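Local atomic coordinates of hypothetical protein AF1548 (Archaeoglobus fulgidus, PDB entry 1Y88), a protein that is of unknown function but probably binds DNA and may act as an endonuclease. Residues Y73-R85 with I99-Y112. Sequence-based numbering, arbitrary orientation.
With SO4 (sulfate ion), chain D; SO4 (sulfate ion), chain C; SO4 (sulfate ion), chain F.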
loop_
_atom_site.group_PDB
_atom_site.type_symbol
_atom_site.label_atom_id
_atom_site.label_comp_id
_atom_site.label_asym_id
_atom_site.label_seq_id
_atom_site.Cartn_x
_atom_site.Cartn_y
_atom_site.Cartn_z
ATOM N N TYR A 73 8.711 6.606 -8.555
ATOM C CA TYR A 73 9.377 6.367 -7.272
ATOM C C TYR A 73 8.756 5.202 -6.528
ATOM O O TYR A 73 7.581 4.907 -6.708
ATOM C CB TYR A 73 9.274 7.588 -6.348
ATOM C CG TYR A 73 10.097 8.781 -6.742
ATOM C CD1 TYR A 73 11.475 8.794 -6.550
ATOM C CD2 TYR A 73 9.493 9.927 -7.255
ATOM C CE1 TYR A 73 12.234 9.903 -6.889
ATOM C CE2 TYR A 73 10.256 11.046 -7.603
ATOM C CZ TYR A 73 11.624 11.015 -7.416
ATOM O OH TYR A 73 12.391 12.109 -7.754
ATOM N N THR A 74 9.558 4.548 -5.687
ATOM C CA THR A 74 9.035 3.697 -4.638
ATOM C C THR A 74 8.826 4.626 -3.447
ATOM O O THR A 74 9.757 5.278 -2.983
ATOM C CB THR A 74 10.032 2.561 -4.280
ATOM O OG1 THR A 74 10.108 1.665 -5.396
ATOM C CG2 THR A 74 9.568 1.778 -3.067
ATOM N N GLY A 75 7.595 4.698 -2.967
ATOM C CA GLY A 75 7.251 5.767 -2.027
ATOM C C GLY A 75 6.977 5.384 -0.589
ATOM O O GLY A 75 7.278 4.273 -0.134
ATOM N N LEU A 76 6.413 6.347 0.148
ATOM C CA LEU A 76 6.279 6.212 1.590
ATOM C C LEU A 76 5.335 5.067 1.960
ATOM O O LEU A 76 5.616 4.320 2.860
ATOM C CB LEU A 76 5.803 7.546 2.217
ATOM C CG LEU A 76 5.449 7.495 3.707
ATOM C CD1 LEU A 76 6.685 7.233 4.590
ATOM C CD2 LEU A 76 4.717 8.808 4.155
ATOM N N LYS A 77 4.234 4.915 1.237
ATOM C CA LYS A 77 3.301 3.862 1.549
ATOM C C LYS A 77 3.980 2.488 1.497
ATOM O O LYS A 77 3.832 1.703 2.407
ATOM C CB LYS A 77 2.092 3.951 0.632
ATOM C CG LYS A 77 1.128 2.807 0.738
ATOM C CD LYS A 77 -0.182 3.171 0.037
ATOM C CE LYS A 77 -0.837 1.926 -0.530
ATOM N NZ LYS A 77 -2.333 2.041 -0.798
ATOM N N GLU A 78 4.751 2.237 0.434
ATOM C CA GLU A 78 5.503 0.975 0.321
ATOM C C GLU A 78 6.462 0.757 1.472
ATOM O O GLU A 78 6.549 -0.363 2.004
ATOM C CB GLU A 78 6.262 0.886 -1.014
ATOM C CG GLU A 78 7.378 -0.212 -1.011
ATOM C CD GLU A 78 6.845 -1.654 -1.150
ATOM O OE1 GLU A 78 5.663 -1.845 -1.534
ATOM O OE2 GLU A 78 7.628 -2.608 -0.880
ATOM N N ALA A 79 7.193 1.805 1.855
ATOM C CA ALA A 79 8.101 1.739 2.997
ATOM C C ALA A 79 7.374 1.385 4.311
ATOM O O ALA A 79 7.808 0.532 5.088
ATOM C CB ALA A 79 8.914 3.034 3.132
ATOM N N MET A 80 6.241 2.047 4.547
ATOM C CA MET A 80 5.503 1.825 5.766
ATOM C C MET A 80 4.881 0.430 5.833
ATOM O O MET A 80 4.899 -0.212 6.886
ATOM C CB MET A 80 4.434 2.957 5.951
ATOM C CG MET A 80 5.026 4.401 5.937
ATOM S SD MET A 80 3.742 5.712 6.450
ATOM C CE MET A 80 3.183 4.815 7.550
ATOM N N TYR A 81 4.293 -0.056 4.741
ATOM C CA TYR A 81 3.848 -1.466 4.562
ATOM C C TYR A 81 4.935 -2.445 4.935
ATOM O O TYR A 81 4.749 -3.451 5.617
ATOM C CB TYR A 81 3.481 -1.703 3.074
ATOM C CG TYR A 81 3.135 -3.139 2.620
ATOM C CD1 TYR A 81 2.410 -4.018 3.431
ATOM C CD2 TYR A 81 3.476 -3.577 1.326
ATOM C CE1 TYR A 81 2.060 -5.321 2.973
ATOM C CE2 TYR A 81 3.135 -4.862 0.869
ATOM C CZ TYR A 81 2.428 -5.721 1.695
ATOM O OH TYR A 81 2.100 -6.993 1.248
ATOM N N THR A 82 6.119 -2.172 4.368
ATOM C CA THR A 82 7.271 -3.039 4.569
ATOM C C THR A 82 7.684 -3.063 6.016
ATOM O O THR A 82 8.030 -4.108 6.530
ATOM C CB THR A 82 8.476 -2.614 3.695
ATOM O OG1 THR A 82 8.085 -2.745 2.337
ATOM C CG2 THR A 82 9.731 -3.502 3.969
ATOM N N TYR A 83 7.652 -1.906 6.675
ATOM C CA TYR A 83 7.994 -1.883 8.080
ATOM C C TYR A 83 7.003 -2.737 8.878
ATOM O O TYR A 83 7.401 -3.499 9.771
ATOM C CB TYR A 83 8.064 -0.446 8.611
ATOM C CG TYR A 83 8.469 -0.354 10.071
ATOM C CD1 TYR A 83 9.716 -0.783 10.511
ATOM C CD2 TYR A 83 7.578 0.173 11.023
ATOM C CE1 TYR A 83 10.089 -0.685 11.854
ATOM C CE2 TYR A 83 7.933 0.265 12.352
ATOM C CZ TYR A 83 9.195 -0.154 12.766
ATOM O OH TYR A 83 9.543 -0.041 14.112
ATOM N N ALA A 84 5.704 -2.570 8.599
ATOM C CA ALA A 84 4.689 -3.424 9.273
ATOM C C ALA A 84 4.924 -4.915 9.027
ATOM O O ALA A 84 4.771 -5.741 9.937
ATOM C CB ALA A 84 3.266 -3.018 8.832
ATOM N N ARG A 85 5.320 -5.281 7.805
ATOM C CA ARG A 85 5.662 -6.673 7.480
ATOM C C ARG A 85 6.798 -7.161 8.357
ATOM O O ARG A 85 6.741 -8.265 8.907
ATOM C CB ARG A 85 6.088 -6.817 6.012
ATOM C CG ARG A 85 4.990 -7.118 5.031
ATOM C CD ARG A 85 5.206 -6.281 3.772
ATOM N NE ARG A 85 5.586 -6.985 2.550
ATOM C CZ ARG A 85 6.161 -6.378 1.505
ATOM N NH1 ARG A 85 6.453 -5.094 1.567
ATOM N NH2 ARG A 85 6.459 -7.051 0.398
ATOM N N ILE A 99 14.641 -2.845 1.409
ATOM C CA ILE A 99 13.895 -2.765 0.154
ATOM C C ILE A 99 14.878 -2.536 -0.991
ATOM O O ILE A 99 15.748 -1.646 -0.910
ATOM C CB ILE A 99 12.838 -1.605 0.171
ATOM C CG1 ILE A 99 11.851 -1.776 1.349
ATOM C CG2 ILE A 99 12.035 -1.575 -1.162
ATOM C CD1 ILE A 99 10.911 -0.493 1.606
ATOM N N PHE A 100 14.717 -3.319 -2.053
ATOM C CA PHE A 100 15.407 -3.055 -3.321
ATOM C C PHE A 100 14.428 -2.535 -4.343
ATOM O O PHE A 100 13.341 -3.088 -4.513
ATOM C CB PHE A 100 16.045 -4.339 -3.879
ATOM C CG PHE A 100 17.370 -4.704 -3.239
ATOM C CD1 PHE A 100 18.567 -4.595 -3.972
ATOM C CD2 PHE A 100 17.425 -5.189 -1.936
ATOM C CE1 PHE A 100 19.793 -4.961 -3.412
ATOM C CE2 PHE A 100 18.660 -5.538 -1.350
ATOM C CZ PHE A 100 19.850 -5.432 -2.106
ATOM N N THR A 101 14.815 -1.467 -5.034
ATOM C CA THR A 101 14.031 -1.005 -6.149
ATOM C C THR A 101 14.956 -0.724 -7.335
ATOM O O THR A 101 16.130 -0.387 -7.149
ATOM C CB THR A 101 13.191 0.237 -5.778
ATOM O OG1 THR A 101 12.275 0.529 -6.846
ATOM C CG2 THR A 101 14.078 1.443 -5.521
ATOM N N ASN A 102 14.416 -0.843 -8.534
ATOM C CA ASN A 102 15.183 -0.553 -9.735
ATOM C C ASN A 102 15.030 0.900 -10.193
ATOM O O ASN A 102 15.586 1.263 -11.210
ATOM C CB ASN A 102 14.837 -1.514 -10.891
ATOM C CG ASN A 102 13.396 -1.363 -11.386
ATOM O OD1 ASN A 102 12.506 -0.898 -10.666
ATOM N ND2 ASN A 102 13.165 -1.750 -12.640
ATOM N N THR A 103 14.263 1.713 -9.456
ATOM C CA THR A 103 14.188 3.147 -9.748
ATOM C C THR A 103 14.834 3.937 -8.600
ATOM O O THR A 103 16.035 3.783 -8.320
ATOM C CB THR A 103 12.728 3.650 -10.103
ATOM O OG1 THR A 103 11.827 3.431 -9.005
ATOM C CG2 THR A 103 12.178 2.910 -11.315
ATOM N N LYS A 104 14.027 4.759 -7.922
ATOM C CA LYS A 104 14.490 5.558 -6.804
ATOM C C LYS A 104 13.425 5.543 -5.722
ATOM O O LYS A 104 12.270 5.267 -6.012
ATOM C CB LYS A 104 14.683 7.022 -7.240
ATOM C CG LYS A 104 15.754 7.242 -8.328
ATOM C CD LYS A 104 15.950 8.724 -8.632
ATOM C CE LYS A 104 17.262 8.947 -9.433
ATOM N NZ LYS A 104 17.448 10.380 -9.780
ATOM N N PHE A 105 13.837 5.856 -4.507
ATOM C CA PHE A 105 12.905 6.049 -3.398
ATOM C C PHE A 105 12.559 7.525 -3.337
ATOM O O PHE A 105 13.422 8.381 -3.598
ATOM C CB PHE A 105 13.555 5.615 -2.105
ATOM C CG PHE A 105 13.862 4.139 -2.078
ATOM C CD1 PHE A 105 12.834 3.229 -1.849
ATOM C CD2 PHE A 105 15.156 3.671 -2.357
ATOM C CE1 PHE A 105 13.092 1.819 -1.854
ATOM C CE2 PHE A 105 15.434 2.283 -2.351
ATOM C CZ PHE A 105 14.396 1.363 -2.090
ATOM N N SER A 106 11.313 7.828 -3.000
ATOM C CA SER A 106 10.957 9.242 -2.745
ATOM C C SER A 106 11.698 9.824 -1.542
ATOM O O SER A 106 12.204 9.099 -0.677
ATOM C CB SER A 106 9.444 9.374 -2.545
ATOM O OG SER A 106 9.054 8.848 -1.288
ATOM N N GLU A 107 11.757 11.157 -1.451
ATOM C CA GLU A 107 12.415 11.749 -0.271
ATOM C C GLU A 107 11.699 11.363 1.017
ATOM O O GLU A 107 12.343 11.191 2.041
ATOM C CB GLU A 107 12.507 13.257 -0.391
ATOM C CG GLU A 107 13.376 13.704 -1.567
ATOM C CD GLU A 107 14.900 13.532 -1.324
ATOM O OE1 GLU A 107 15.334 12.952 -0.280
ATOM O OE2 GLU A 107 15.663 14.013 -2.198
ATOM N N GLU A 108 10.378 11.219 0.953
ATOM C CA GLU A 108 9.608 10.831 2.137
ATOM C C GLU A 108 9.943 9.397 2.527
ATOM O O GLU A 108 10.114 9.105 3.684
ATOM C CB GLU A 108 8.109 10.975 1.897
ATOM C CG GLU A 108 7.642 12.444 1.819
ATOM C CD GLU A 108 7.585 13.181 3.174
ATOM O OE1 GLU A 108 8.070 12.676 4.207
ATOM O OE2 GLU A 108 7.039 14.304 3.203
ATOM N N ALA A 109 10.034 8.511 1.544
ATOM C CA ALA A 109 10.433 7.117 1.837
ATOM C C ALA A 109 11.845 7.041 2.446
ATOM O O ALA A 109 12.073 6.289 3.384
ATOM C CB ALA A 109 10.325 6.243 0.559
ATOM N N LYS A 110 12.793 7.829 1.905
ATOM C CA LYS A 110 14.169 7.846 2.416
ATOM C C LYS A 110 14.180 8.309 3.876
ATOM O O LYS A 110 14.837 7.717 4.759
ATOM C CB LYS A 110 15.042 8.760 1.548
ATOM C CG LYS A 110 15.348 8.197 0.148
ATOM C CD LYS A 110 16.241 9.196 -0.582
ATOM C CE LYS A 110 16.601 8.730 -2.000
ATOM N NZ LYS A 110 17.441 9.803 -2.653
ATOM N N LYS A 111 13.418 9.365 4.148
ATOM C CA LYS A 111 13.357 9.905 5.507
ATOM C C LYS A 111 12.759 8.903 6.496
ATOM O O LYS A 111 13.314 8.677 7.570
ATOM C CB LYS A 111 12.551 11.218 5.529
ATOM C CG LYS A 111 12.590 11.906 6.905
ATOM C CD LYS A 111 11.937 13.287 6.826
ATOM C CE LYS A 111 11.940 13.969 8.236
ATOM N NZ LYS A 111 11.262 15.289 8.140
ATOM N N TYR A 112 11.622 8.324 6.128
ATOM C CA TYR A 112 10.946 7.346 6.991
ATOM C C TYR A 112 11.855 6.126 7.253
ATOM O O TYR A 112 12.054 5.666 8.400
ATOM C CB TYR A 112 9.638 6.934 6.330
ATOM C CG TYR A 112 8.897 5.854 7.103
ATOM C CD1 TYR A 112 8.143 6.176 8.262
ATOM C CD2 TYR A 112 8.979 4.527 6.704
ATOM C CE1 TYR A 112 7.488 5.150 9.008
ATOM C CE2 TYR A 112 8.300 3.503 7.419
ATOM C CZ TYR A 112 7.578 3.814 8.556
ATOM O OH TYR A 112 6.935 2.779 9.203
HETATM S S SO4 D . 4.061 3.956 -2.945
HETATM O O1 SO4 D . 3.487 5.288 -3.174
HETATM O O2 SO4 D . 5.107 3.641 -3.948
HETATM O O3 SO4 D . 3.009 2.948 -3.038
HETATM O O4 SO4 D . 4.625 3.937 -1.612
HETATM S S SO4 C . 5.547 9.880 -1.327
HETATM O O1 SO4 C . 5.906 11.175 -0.753
HETATM O O2 SO4 C . 5.583 10.028 -2.768
HETATM O O3 SO4 C . 4.198 9.520 -0.892
HETATM O O4 SO4 C . 6.520 8.875 -0.911
HETATM S S SO4 F . 8.025 15.397 6.485
HETATM O O1 SO4 F . 9.184 15.033 5.640
HETATM O O2 SO4 F . 6.886 14.509 6.171
HETATM O O3 SO4 F . 7.662 16.769 6.108
HETATM O O4 SO4 F . 8.370 15.343 7.888
#
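Tyr112 reaches helix 76-85 because its CG stands anti to its backbone N (chi1 176°), while Met80 sets CG anti to its carbonyl carbon (chi1 -56°) to meet it. Met80 CG consequently rests over one face of the Tyr112 ring, 3.8 Å from the centroid, with SD farther above the same ring in a Met-aromatic contact. The ring is a knob among Leu76, Ala79, Met80 and Tyr83: Leu76 CD1 presses on Tyr112 CB at 3.4 Å, the two side chains crossing at about a right angle, and Tyr83 CB lies at the ring edge. Ile99 CD1 packs against Ala79 and, at 3.7 Å, Thr82 OG1.

Where the two helices begin, a short, weakly bonded parallel pairing, Thr74 beside Phe105, precedes them. Thr74 N donates to Lys104 O at 2.8 Å, in the carbonyl plane, and Ser106 N returns a bond to Thr74 O. Thr74 OG1 lies 2.8 Å from Thr101 OG1, in a buried polar group that includes His68 and the carbonyl of Lys66. Ser106 caps its helix through OG, which accepts from Ala109 N and donates to a sulfate oxygen that Leu76 N also binds; a second sulfate takes Gly75 N and Glu78 N. The sulfates probably come from the crystallisation liquor, yet the two helix starts offer polar hydrogens to anions, which would suit a phosphate if the protein binds DNA.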